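Local coordinates for protein alginase (Pseudoalteromonas, PDB 4Q8K) that probably cleaves the polysaccharide alginate by beta-elimination, as a family 18 polysaccharide lyase whose catalytic domain carries a bound calcium ion, at residues S246-S251 / I257-V262; I235-V240 / G269-F274; E206-T211 / F317-Y322; N185-E190 / N345-L350. All blocks are in the same frame, centred on the assembly; numbering follows the deposited sequence.

Contact 1 (S246-S251 / I257-V262); sequences SGFNDS and IFDVYV. With CA (calcium ion), chain B.
Phe-248 lies flat over Tyr-261 where a calcium-binding loop folds back on the beta strand that follows it in the jelly-roll lyase domain. The tight part of the contact is this face-to-face stack: the centroids are 3.8 Å apart and the planes 14° from parallel, with Phe-248 CZ above the middle of the tyrosine ring. Tyr-261 extends the pile by stacking on Tyr-239 of the adjacent strand. Next to the rings, the buried carboxylate of Asp-259 grips two consecutive loop amides. Asp-250 N bonds to Asp-259 OD1 at 2.8 Å and Ser-251 N to Asp-259 OD2 at 2.8 Å, both through syn lone pairs, so the two bonds fix the rotation of the carboxylate. The outer side is looser and wetter. There Asn-249 N reaches Asp-259 OD1 through a water, and the Asn-249 side chain is exposed. At the far end Asp-250 points CG anti to its backbone N (chi1 -175°), which brings OD2 to the calcium; Asp-242, Val-252 and Asn-255 complete the protein ligands. Ile-257 contributes its backbone O to the metal at 2.4 Å, while its CG2 methyl packs 3.4 Å from Asp-250 OD1.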
# COMPACT_ATOMS: atom_id res chain seq x y z
N SER A 246 -14.45 -3.17 11.83
CA SER A 246 -14.33 -2.65 13.19
C SER A 246 -12.88 -2.62 13.68
O SER A 246 -12.02 -3.32 13.14
CB SER A 246 -15.20 -3.45 14.16
OG SER A 246 -14.79 -4.81 14.23
N GLY A 247 -12.63 -1.82 14.71
CA GLY A 247 -11.33 -1.80 15.37
C GLY A 247 -10.48 -0.58 15.11
O GLY A 247 -9.35 -0.51 15.60
N PHE A 248 -11.00 0.39 14.36
CA PHE A 248 -10.24 1.59 14.02
C PHE A 248 -10.92 2.85 14.57
O PHE A 248 -11.98 2.76 15.19
CB PHE A 248 -10.05 1.69 12.49
CG PHE A 248 -9.55 0.41 11.86
CD1 PHE A 248 -8.36 -0.17 12.28
CD2 PHE A 248 -10.27 -0.23 10.86
CE1 PHE A 248 -7.89 -1.34 11.72
CE2 PHE A 248 -9.80 -1.41 10.30
CZ PHE A 248 -8.61 -1.96 10.72
N ASN A 249 -10.29 4.01 14.37
CA ASN A 249 -10.80 5.26 14.93
C ASN A 249 -12.17 5.66 14.39
O ASN A 249 -12.99 6.22 15.13
CB ASN A 249 -9.83 6.42 14.68
CG ASN A 249 -8.52 6.26 15.43
OD1 ASN A 249 -8.27 5.26 16.10
ND2 ASN A 249 -7.66 7.26 15.30
N ASP A 250 -12.40 5.42 13.09
CA ASP A 250 -13.68 5.73 12.47
C ASP A 250 -14.49 4.45 12.30
O ASP A 250 -15.50 4.25 12.98
CB ASP A 250 -13.47 6.44 11.13
CG ASP A 250 -14.77 6.90 10.50
OD1 ASP A 250 -15.23 8.02 10.81
OD2 ASP A 250 -15.32 6.15 9.67
N SER A 251 -14.02 3.57 11.41
CA SER A 251 -14.65 2.28 11.17
C SER A 251 -16.10 2.42 10.71
O SER A 251 -16.91 1.52 10.91
CB SER A 251 -14.58 1.39 12.43
OG SER A 251 -13.27 0.91 12.66
N ILE A 257 -14.47 9.53 5.67
CA ILE A 257 -13.39 9.55 6.65
C ILE A 257 -12.62 8.25 6.54
O ILE A 257 -13.11 7.19 6.91
CB ILE A 257 -13.92 9.72 8.09
CG1 ILE A 257 -14.70 11.04 8.21
CG2 ILE A 257 -12.76 9.68 9.09
CD1 ILE A 257 -15.27 11.28 9.61
N PHE A 258 -11.40 8.32 6.01
CA PHE A 258 -10.62 7.12 5.80
C PHE A 258 -9.81 6.78 7.04
O PHE A 258 -9.15 7.64 7.60
CB PHE A 258 -9.69 7.31 4.60
CG PHE A 258 -10.41 7.59 3.33
CD1 PHE A 258 -10.72 8.89 2.97
CD2 PHE A 258 -10.82 6.55 2.51
CE1 PHE A 258 -11.41 9.15 1.79
CE2 PHE A 258 -11.52 6.80 1.33
CZ PHE A 258 -11.81 8.10 0.97
N ASP A 259 -9.91 5.53 7.47
CA ASP A 259 -9.02 5.01 8.50
C ASP A 259 -7.67 4.72 7.87
O ASP A 259 -7.59 4.19 6.76
CB ASP A 259 -9.59 3.72 9.07
CG ASP A 259 -10.84 3.95 9.89
OD1 ASP A 259 -10.74 4.66 10.92
OD2 ASP A 259 -11.91 3.46 9.50
N VAL A 260 -6.61 5.08 8.57
CA VAL A 260 -5.27 4.72 8.14
C VAL A 260 -4.75 3.77 9.20
O VAL A 260 -4.69 4.12 10.38
CB VAL A 260 -4.34 5.93 8.04
CG1 VAL A 260 -2.94 5.49 7.61
CG2 VAL A 260 -4.90 6.98 7.09
N TYR A 261 -4.43 2.56 8.79
CA TYR A 261 -4.03 1.55 9.76
C TYR A 261 -3.04 0.59 9.15
O TYR A 261 -2.82 0.59 7.92
CB TYR A 261 -5.26 0.77 10.29
CG TYR A 261 -6.06 0.01 9.25
CD1 TYR A 261 -5.75 -1.31 8.93
CD2 TYR A 261 -7.13 0.61 8.62
CE1 TYR A 261 -6.49 -2.01 8.00
CE2 TYR A 261 -7.89 -0.09 7.67
CZ TYR A 261 -7.56 -1.39 7.37
OH TYR A 261 -8.30 -2.07 6.43
N VAL A 262 -2.45 -0.22 10.00
CA VAL A 262 -1.48 -1.19 9.55
C VAL A 262 -1.85 -2.58 10.02
O VAL A 262 -2.39 -2.77 11.11
CB VAL A 262 -0.06 -0.81 10.04
CG1 VAL A 262 -0.02 -0.78 11.58
CG2 VAL A 262 0.96 -1.78 9.49
CA CA B . -15.09 5.89 7.23
O HOH W 1 -8.27 4.65 12.25
O HOH W 2 -13.92 3.75 7.79

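Contact 2 (I235-V240 / G269-F274); sequences ISKVYV and GNEEKF. With SO4 (sulfate ion), chain C.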
# COMPACT_ATOMS: atom_id res chain seq x y z
N ILE A 235 3.23 -9.52 4.73
CA ILE A 235 3.97 -9.48 5.97
C ILE A 235 3.65 -8.17 6.68
O ILE A 235 3.49 -8.12 7.90
CB ILE A 235 5.47 -9.56 5.67
CG1 ILE A 235 5.78 -10.84 4.87
CG2 ILE A 235 6.27 -9.49 6.94
CD1 ILE A 235 7.19 -10.89 4.29
N SER A 236 3.55 -7.11 5.89
CA SER A 236 3.09 -5.83 6.40
C SER A 236 2.21 -5.16 5.35
O SER A 236 2.48 -5.27 4.17
CB SER A 236 4.28 -4.92 6.75
OG SER A 236 4.75 -4.24 5.59
N LYS A 237 1.16 -4.49 5.79
CA LYS A 237 0.29 -3.76 4.87
C LYS A 237 -0.20 -2.49 5.54
O LYS A 237 -0.65 -2.52 6.68
CB LYS A 237 -0.91 -4.62 4.46
CG LYS A 237 -0.56 -5.78 3.56
CD LYS A 237 -1.74 -6.73 3.41
CE LYS A 237 -2.02 -7.48 4.72
NZ LYS A 237 -3.16 -8.42 4.58
N VAL A 238 -0.09 -1.37 4.84
CA VAL A 238 -0.61 -0.10 5.34
C VAL A 238 -1.80 0.28 4.48
O VAL A 238 -1.69 0.28 3.24
CB VAL A 238 0.43 1.01 5.27
CG1 VAL A 238 -0.15 2.32 5.78
CG2 VAL A 238 1.68 0.63 6.07
N TYR A 239 -2.92 0.60 5.12
CA TYR A 239 -4.17 0.85 4.40
C TYR A 239 -4.68 2.26 4.58
O TYR A 239 -4.48 2.90 5.62
CB TYR A 239 -5.30 -0.04 4.92
CG TYR A 239 -5.15 -1.53 4.80
CD1 TYR A 239 -4.28 -2.22 5.63
CD2 TYR A 239 -5.91 -2.26 3.88
CE1 TYR A 239 -4.15 -3.59 5.55
CE2 TYR A 239 -5.79 -3.64 3.80
CZ TYR A 239 -4.90 -4.29 4.62
OH TYR A 239 -4.77 -5.65 4.55
N VAL A 240 -5.39 2.73 3.56
CA VAL A 240 -6.23 3.90 3.65
C VAL A 240 -7.62 3.43 3.22
O VAL A 240 -7.82 3.01 2.09
CB VAL A 240 -5.72 5.04 2.76
CG1 VAL A 240 -6.65 6.25 2.85
CG2 VAL A 240 -4.30 5.44 3.14
N GLY A 269 2.27 -16.18 12.63
CA GLY A 269 1.56 -16.22 11.36
C GLY A 269 0.23 -15.49 11.41
O GLY A 269 -0.55 -15.54 10.46
N ASN A 270 -0.03 -14.82 12.53
CA ASN A 270 -1.29 -14.09 12.67
C ASN A 270 -1.11 -12.59 12.51
O ASN A 270 -0.14 -12.01 13.00
CB ASN A 270 -1.94 -14.41 14.02
CG ASN A 270 -2.10 -15.89 14.24
OD1 ASN A 270 -1.76 -16.41 15.30
ND2 ASN A 270 -2.61 -16.60 13.23
N GLU A 271 -2.06 -11.95 11.82
CA GLU A 271 -1.99 -10.51 11.63
C GLU A 271 -2.42 -9.76 12.88
O GLU A 271 -3.44 -10.08 13.50
CB GLU A 271 -2.86 -10.06 10.45
CG GLU A 271 -2.33 -10.51 9.10
CD GLU A 271 -3.08 -9.87 7.93
OE1 GLU A 271 -4.30 -9.61 8.06
OE2 GLU A 271 -2.45 -9.60 6.90
N GLU A 272 -1.63 -8.76 13.24
CA GLU A 272 -2.03 -7.80 14.26
C GLU A 272 -2.31 -6.48 13.57
O GLU A 272 -1.51 -6.01 12.76
CB GLU A 272 -0.91 -7.64 15.30
CG GLU A 272 -0.57 -8.95 15.98
CD GLU A 272 0.48 -8.82 17.09
OE1 GLU A 272 0.63 -7.73 17.68
OE2 GLU A 272 1.15 -9.84 17.37
N LYS A 273 -3.45 -5.87 13.87
CA LYS A 273 -3.83 -4.61 13.26
C LYS A 273 -3.81 -3.47 14.26
O LYS A 273 -3.99 -3.69 15.47
CB LYS A 273 -5.19 -4.72 12.58
CG LYS A 273 -6.38 -4.77 13.54
CD LYS A 273 -7.63 -5.19 12.76
CE LYS A 273 -8.92 -4.65 13.35
NZ LYS A 273 -10.11 -5.20 12.60
N PHE A 274 -3.57 -2.26 13.76
CA PHE A 274 -3.38 -1.10 14.61
C PHE A 274 -3.78 0.17 13.89
O PHE A 274 -3.30 0.45 12.79
CB PHE A 274 -1.91 -1.01 15.01
CG PHE A 274 -1.65 -0.14 16.21
CD1 PHE A 274 -1.47 1.22 16.08
CD2 PHE A 274 -1.56 -0.71 17.48
CE1 PHE A 274 -1.22 2.02 17.19
CE2 PHE A 274 -1.30 0.09 18.60
CZ PHE A 274 -1.13 1.46 18.45
S SO4 C . -8.20 -7.39 4.19
O1 SO4 C . -8.67 -6.05 4.49
O2 SO4 C . -9.24 -8.16 3.51
O3 SO4 C . -7.03 -7.24 3.32
O4 SO4 C . -7.80 -8.08 5.42
O HOH W 3 -5.76 -9.41 5.96
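Lys-237 and Glu-271 meet through their charged ends, and this salt bridge is the one direct contact between segments whose nearest CA atoms, those of Lys-237 and Lys-273, stand 9.4 Å apart. Lys-237 NZ lies 2.7 Å from Glu-271 OE2 and approaches the syn lone pair of that oxygen. The lysine comes in roughly perpendicular to the glutamate chain. It bends at its third torsion (chi3 -69°), whereas the glutamate runs nearly straight from CB (chi2 -171°). The same carboxylate is held by two arginines of the intervening strand, Arg-263 at OE1 and Arg-265 at OE2, so several cations share its charge and would be expected to favour its ionised form.

The bridge passes across strand 257-265, which pairs antiparallel with both 234-241 and 271-280 in one sheet of the beta jelly roll. It is therefore a cross-strand link between second neighbours, on the same side of the sheet as Tyr-239.

Hydrogen bonds to water and anion make up the second group. A water donates to Glu-271 OE1 at 2.6 Å and also to O4 of a sulfate, while its bond from Lys-237 NZ is weak. The sulfate, probably from the crystallisation liquor, accepts a bond from Tyr-239 OH to its O3 at 3.0 Å and another from Lys-221. A weak bond from Lys-237 NZ to Tyr-239 OH, 3.2 Å long, connects the lysine to the tyrosine that donates to the anion.

Contact 3 (E206-T211 / F317-Y322); sequences EVFEAT and FKFGNY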
# COMPACT_ATOMS: atom_id res chain seq x y z
N GLU A 206 15.66 -1.64 6.13
CA GLU A 206 15.03 -0.74 5.18
C GLU A 206 14.27 0.36 5.86
O GLU A 206 13.62 0.14 6.83
CB GLU A 206 13.94 -1.41 4.39
CG GLU A 206 14.26 -2.62 3.65
CD GLU A 206 12.98 -3.27 3.14
OE1 GLU A 206 12.57 -2.89 2.06
OE2 GLU A 206 12.45 -4.13 3.83
N VAL A 207 14.31 1.52 5.26
CA VAL A 207 13.52 2.64 5.72
C VAL A 207 12.83 3.26 4.52
O VAL A 207 13.50 3.62 3.54
CB VAL A 207 14.40 3.71 6.38
CG1 VAL A 207 13.56 4.91 6.79
CG2 VAL A 207 15.14 3.13 7.59
N PHE A 208 11.51 3.38 4.57
CA PHE A 208 10.77 4.12 3.56
C PHE A 208 10.03 5.24 4.26
O PHE A 208 9.38 5.01 5.29
CB PHE A 208 9.77 3.21 2.82
CG PHE A 208 8.88 3.94 1.85
CD1 PHE A 208 9.28 4.15 0.55
CD2 PHE A 208 7.63 4.42 2.25
CE1 PHE A 208 8.45 4.82 -0.36
CE2 PHE A 208 6.81 5.09 1.36
CZ PHE A 208 7.22 5.29 0.05
N GLU A 209 10.16 6.45 3.73
CA GLU A 209 9.42 7.58 4.25
C GLU A 209 8.85 8.37 3.09
O GLU A 209 9.49 8.51 2.05
CB GLU A 209 10.30 8.48 5.12
CG GLU A 209 9.53 9.61 5.81
CD GLU A 209 10.23 10.17 7.03
OE1 GLU A 209 11.41 9.81 7.28
OE2 GLU A 209 9.60 10.97 7.75
N ALA A 210 7.63 8.88 3.28
CA ALA A 210 6.98 9.70 2.27
C ALA A 210 5.94 10.60 2.91
O ALA A 210 5.35 10.27 3.95
CB ALA A 210 6.34 8.81 1.21
N THR A 211 5.75 11.77 2.30
CA THR A 211 4.63 12.64 2.57
C THR A 211 3.52 12.20 1.61
O THR A 211 3.71 12.23 0.38
CB THR A 211 5.02 14.11 2.34
OG1 THR A 211 5.98 14.50 3.32
CG2 THR A 211 3.81 15.03 2.42
N PHE A 317 9.43 -5.19 -0.50
CA PHE A 317 8.65 -4.01 -0.20
C PHE A 317 8.00 -3.46 -1.46
O PHE A 317 8.60 -3.47 -2.54
CB PHE A 317 9.55 -2.94 0.42
CG PHE A 317 8.81 -1.70 0.86
CD1 PHE A 317 7.95 -1.76 1.94
CD2 PHE A 317 9.00 -0.49 0.22
CE1 PHE A 317 7.27 -0.62 2.36
CE2 PHE A 317 8.33 0.64 0.63
CZ PHE A 317 7.46 0.58 1.71
N LYS A 318 6.76 -2.98 -1.32
CA LYS A 318 6.07 -2.29 -2.40
C LYS A 318 5.39 -1.05 -1.87
O LYS A 318 5.05 -0.97 -0.68
CB LYS A 318 4.99 -3.19 -3.03
CG LYS A 318 5.40 -4.63 -3.22
CD LYS A 318 4.44 -5.37 -4.15
CE LYS A 318 3.07 -5.56 -3.52
NZ LYS A 318 2.15 -6.26 -4.48
N PHE A 319 5.16 -0.07 -2.74
CA PHE A 319 4.41 1.11 -2.31
C PHE A 319 3.75 1.75 -3.51
O PHE A 319 4.19 1.55 -4.65
CB PHE A 319 5.33 2.10 -1.59
CG PHE A 319 6.35 2.74 -2.49
CD1 PHE A 319 7.54 2.09 -2.77
CD2 PHE A 319 6.11 3.97 -3.06
CE1 PHE A 319 8.48 2.68 -3.61
CE2 PHE A 319 7.04 4.56 -3.90
CZ PHE A 319 8.23 3.91 -4.17
N GLY A 320 2.69 2.50 -3.26
CA GLY A 320 1.91 3.15 -4.31
C GLY A 320 0.44 3.15 -3.96
O GLY A 320 0.03 3.58 -2.88
N ASN A 321 -0.39 2.66 -4.87
CA ASN A 321 -1.82 2.69 -4.63
C ASN A 321 -2.40 1.43 -5.23
O ASN A 321 -2.55 1.32 -6.46
CB ASN A 321 -2.42 3.96 -5.24
CG ASN A 321 -3.93 4.06 -5.06
OD1 ASN A 321 -4.57 3.11 -4.61
ND2 ASN A 321 -4.49 5.20 -5.44
N TYR A 322 -2.66 0.45 -4.37
CA TYR A 322 -3.28 -0.81 -4.77
C TYR A 322 -4.74 -0.80 -4.32
O TYR A 322 -5.05 -1.14 -3.18
CB TYR A 322 -2.52 -1.96 -4.11
CG TYR A 322 -2.99 -3.35 -4.43
CD1 TYR A 322 -3.98 -3.60 -5.37
CD2 TYR A 322 -2.44 -4.44 -3.77
CE1 TYR A 322 -4.40 -4.88 -5.65
CE2 TYR A 322 -2.85 -5.74 -4.04
CZ TYR A 322 -3.83 -5.95 -4.98
OH TYR A 322 -4.25 -7.23 -5.26
O HOH W 4 12.30 -5.34 0.55
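Phe-208 fills the space between two facing sheets of the jelly-roll sandwich, where it meets Phe-317 and Phe-319 in an aromatic cluster. The local strands 206-211 and 317-319 run nearly parallel and 10.0 Å apart, a separation bridged by side chains. Phe-208 sends CG anti to its backbone N (chi1 174°), which carries the ring into the gap between the sheets. At its root, CB is 3.7 Å from Phe-317 CE2. One bond further, CG lies 3.6 Å from the same CE2, and CD1 touches it too, while CD2 is nearer Phe-317 CZ. The outer half of the ring changes partner: CE1 sits over the centre of one face of Phe-319, 3.5 Å above its plane, and CZ is 3.6 Å from Phe-319 CD2. Both ring pairs are oblique, with planes at 48° to Phe-317 and 39° to Phe-319. Beside the cluster, the buried carboxylate of Glu-206 has bonds to Tyr-364 through OE1 and to His-227 and Asn-291 through OE2. Its OE1 also packs against Phe-317 CB and accepts a hydrogen bond from a water, which in turn accepts one from Phe-317 N at 3.1 Å.

Contact 4 (N185-E190 / N345-L350); sequences NGWRHE and NCFEDL. With SO4 (sulfate ion), chain D.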
# COMPACT_ATOMS: atom_id res chain seq x y z
N ASN A 185 -6.69 -8.51 -6.46
CA ASN A 185 -8.08 -8.32 -6.13
C ASN A 185 -8.44 -6.85 -6.31
O ASN A 185 -9.04 -6.22 -5.49
CB ASN A 185 -8.41 -8.90 -4.73
CG ASN A 185 -7.17 -9.04 -3.85
OD1 ASN A 185 -6.56 -8.05 -3.49
ND2 ASN A 185 -6.70 -10.28 -3.67
N GLY A 186 -8.01 -6.31 -7.43
CA GLY A 186 -8.28 -4.93 -7.73
C GLY A 186 -7.40 -4.42 -8.84
O GLY A 186 -6.97 -5.18 -9.71
N TRP A 187 -7.14 -3.12 -8.82
CA TRP A 187 -6.26 -2.48 -9.78
C TRP A 187 -5.13 -1.84 -9.00
O TRP A 187 -5.37 -1.31 -7.92
CB TRP A 187 -6.99 -1.39 -10.53
CG TRP A 187 -7.69 -1.85 -11.76
CD1 TRP A 187 -7.52 -3.04 -12.42
CD2 TRP A 187 -8.71 -1.15 -12.47
NE1 TRP A 187 -8.35 -3.11 -13.51
CE2 TRP A 187 -9.08 -1.95 -13.57
CE3 TRP A 187 -9.32 0.10 -12.30
CZ2 TRP A 187 -10.06 -1.56 -14.48
CZ3 TRP A 187 -10.28 0.49 -13.21
CH2 TRP A 187 -10.64 -0.33 -14.29
N ARG A 188 -3.92 -1.87 -9.54
CA ARG A 188 -2.80 -1.24 -8.84
C ARG A 188 -1.96 -0.32 -9.71
O ARG A 188 -1.93 -0.43 -10.94
CB ARG A 188 -1.89 -2.29 -8.18
CG ARG A 188 -0.91 -2.94 -9.14
CD ARG A 188 -0.20 -4.12 -8.51
NE ARG A 188 -1.13 -5.14 -8.05
CZ ARG A 188 -0.77 -6.30 -7.50
NH1 ARG A 188 0.52 -6.59 -7.32
NH2 ARG A 188 -1.70 -7.16 -7.13
N HIS A 189 -1.28 0.59 -9.03
CA HIS A 189 -0.24 1.42 -9.62
C HIS A 189 0.82 1.49 -8.52
O HIS A 189 0.61 2.14 -7.50
CB HIS A 189 -0.77 2.81 -9.92
CG HIS A 189 -0.03 3.51 -11.01
ND1 HIS A 189 -0.23 4.84 -11.30
CD2 HIS A 189 0.93 3.07 -11.86
CE1 HIS A 189 0.55 5.19 -12.31
NE2 HIS A 189 1.26 4.14 -12.67
N GLU A 190 1.95 0.81 -8.72
CA GLU A 190 2.80 0.43 -7.60
C GLU A 190 4.24 0.17 -8.02
O GLU A 190 4.51 -0.24 -9.16
CB GLU A 190 2.20 -0.85 -7.04
CG GLU A 190 2.81 -1.42 -5.78
CD GLU A 190 2.04 -2.64 -5.34
OE1 GLU A 190 2.25 -3.74 -5.91
OE2 GLU A 190 1.21 -2.51 -4.43
N ASN A 345 -15.88 -2.95 -13.65
CA ASN A 345 -17.29 -2.91 -13.29
C ASN A 345 -17.47 -2.77 -11.79
O ASN A 345 -18.34 -2.03 -11.34
CB ASN A 345 -18.02 -4.16 -13.79
CG ASN A 345 -18.18 -4.16 -15.30
OD1 ASN A 345 -17.94 -3.16 -15.97
ND2 ASN A 345 -18.59 -5.30 -15.84
N CYS A 346 -16.64 -3.47 -11.02
CA CYS A 346 -16.70 -3.33 -9.57
C CYS A 346 -16.50 -1.88 -9.12
O CYS A 346 -17.29 -1.36 -8.34
CB CYS A 346 -15.66 -4.23 -8.92
SG CYS A 346 -16.07 -5.96 -8.98
N PHE A 347 -15.45 -1.23 -9.60
CA PHE A 347 -15.16 0.13 -9.17
C PHE A 347 -16.24 1.10 -9.62
O PHE A 347 -16.54 2.07 -8.92
CB PHE A 347 -13.75 0.57 -9.58
CG PHE A 347 -12.66 -0.19 -8.87
CD1 PHE A 347 -12.66 -0.28 -7.49
CD2 PHE A 347 -11.65 -0.83 -9.59
CE1 PHE A 347 -11.67 -0.99 -6.83
CE2 PHE A 347 -10.66 -1.53 -8.94
CZ PHE A 347 -10.66 -1.61 -7.55
N GLU A 348 -16.84 0.84 -10.77
CA GLU A 348 -17.97 1.66 -11.20
C GLU A 348 -19.13 1.54 -10.22
O GLU A 348 -19.67 2.55 -9.77
CB GLU A 348 -18.40 1.26 -12.62
CG GLU A 348 -17.47 1.78 -13.69
CD GLU A 348 -17.86 1.30 -15.08
OE1 GLU A 348 -17.28 1.80 -16.06
OE2 GLU A 348 -18.75 0.43 -15.18
N ASP A 349 -19.48 0.30 -9.88
CA ASP A 349 -20.62 0.03 -9.02
C ASP A 349 -20.35 0.49 -7.59
O ASP A 349 -21.27 0.91 -6.88
CB ASP A 349 -20.96 -1.47 -9.03
CG ASP A 349 -21.51 -1.94 -10.39
OD1 ASP A 349 -21.67 -1.11 -11.30
OD2 ASP A 349 -21.79 -3.15 -10.51
N LEU A 350 -19.08 0.42 -7.18
CA LEU A 350 -18.68 0.86 -5.84
C LEU A 350 -18.61 2.37 -5.74
O LEU A 350 -18.38 2.91 -4.66
CB LEU A 350 -17.31 0.27 -5.48
CG LEU A 350 -17.26 -1.24 -5.26
CD1 LEU A 350 -15.82 -1.72 -5.40
CD2 LEU A 350 -17.85 -1.61 -3.91
S SO4 D . 0.11 -10.46 -6.17
O1 SO4 D . 0.67 -11.70 -6.73
O2 SO4 D . 0.08 -10.58 -4.71
O3 SO4 D . 0.93 -9.34 -6.60
O4 SO4 D . -1.25 -10.29 -6.67
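Trp-187 and Phe-347 are the main partners; their side chains reach in from opposite directions and lie alongside one another. Phe-347 CD2 comes obliquely to the benzo part of the indole, 3.7 Å from Trp-187 CE3. The ring planes are inclined at 44°, with 5.5 Å between the centroids of the phenylalanine and the six-membered indole ring. Toward its tip the phenylalanine reaches backbone: CZ lies 4.1 Å from Gly-186 CA, and Trp-187 N is near the ring plane at its edge.

The next shell sets these groups in place. Trp-187 NE1 is hydrogen-bonded to Ser-340 at the start of the same helix, which ties down the polar edge of the indole, and Phe-343 and Lys-344 also pack on this ring. Cys-346, next to Phe-347, forms a disulfide with Cys-334 and so fastens the helix to the preceding loop. Arg-188 takes no part in this packing; it is held apart from the helix by a salt bridge to Glu-157 and a cation-pi contact with Tyr-322.

Helix 340-349 thus packs beside strand 186-193 of the jelly roll, with Leu-323 of the paired strand 321-324 against Phe-347 and Pro-174 and Leu-175 of helix 174-177 against Trp-187.

How the contacts relate
Going from the N terminus, segment 185-190 comes first and is met by 345-350, just ahead of the last strand, 355-368, so contact 4 closes the longest loop, fixing helix 340-349 to a sheet strand. Inside it, contact 3 runs from 206-211 to 317-322 and ties the two sheets together. Contact 2 lies within that span, joining second-neighbour strands, and contact 1 within contact 2, so the four are concentric and none cross. Contacts 1 and 2 touch through strand pairing at Tyr-261 and Tyr-239 and through Lys-273 with Ser-246. Contacts 3 and 4 meet through Lys-318 with Glu-190 and Asn-321 with His-189. All four reach the same curved sheet.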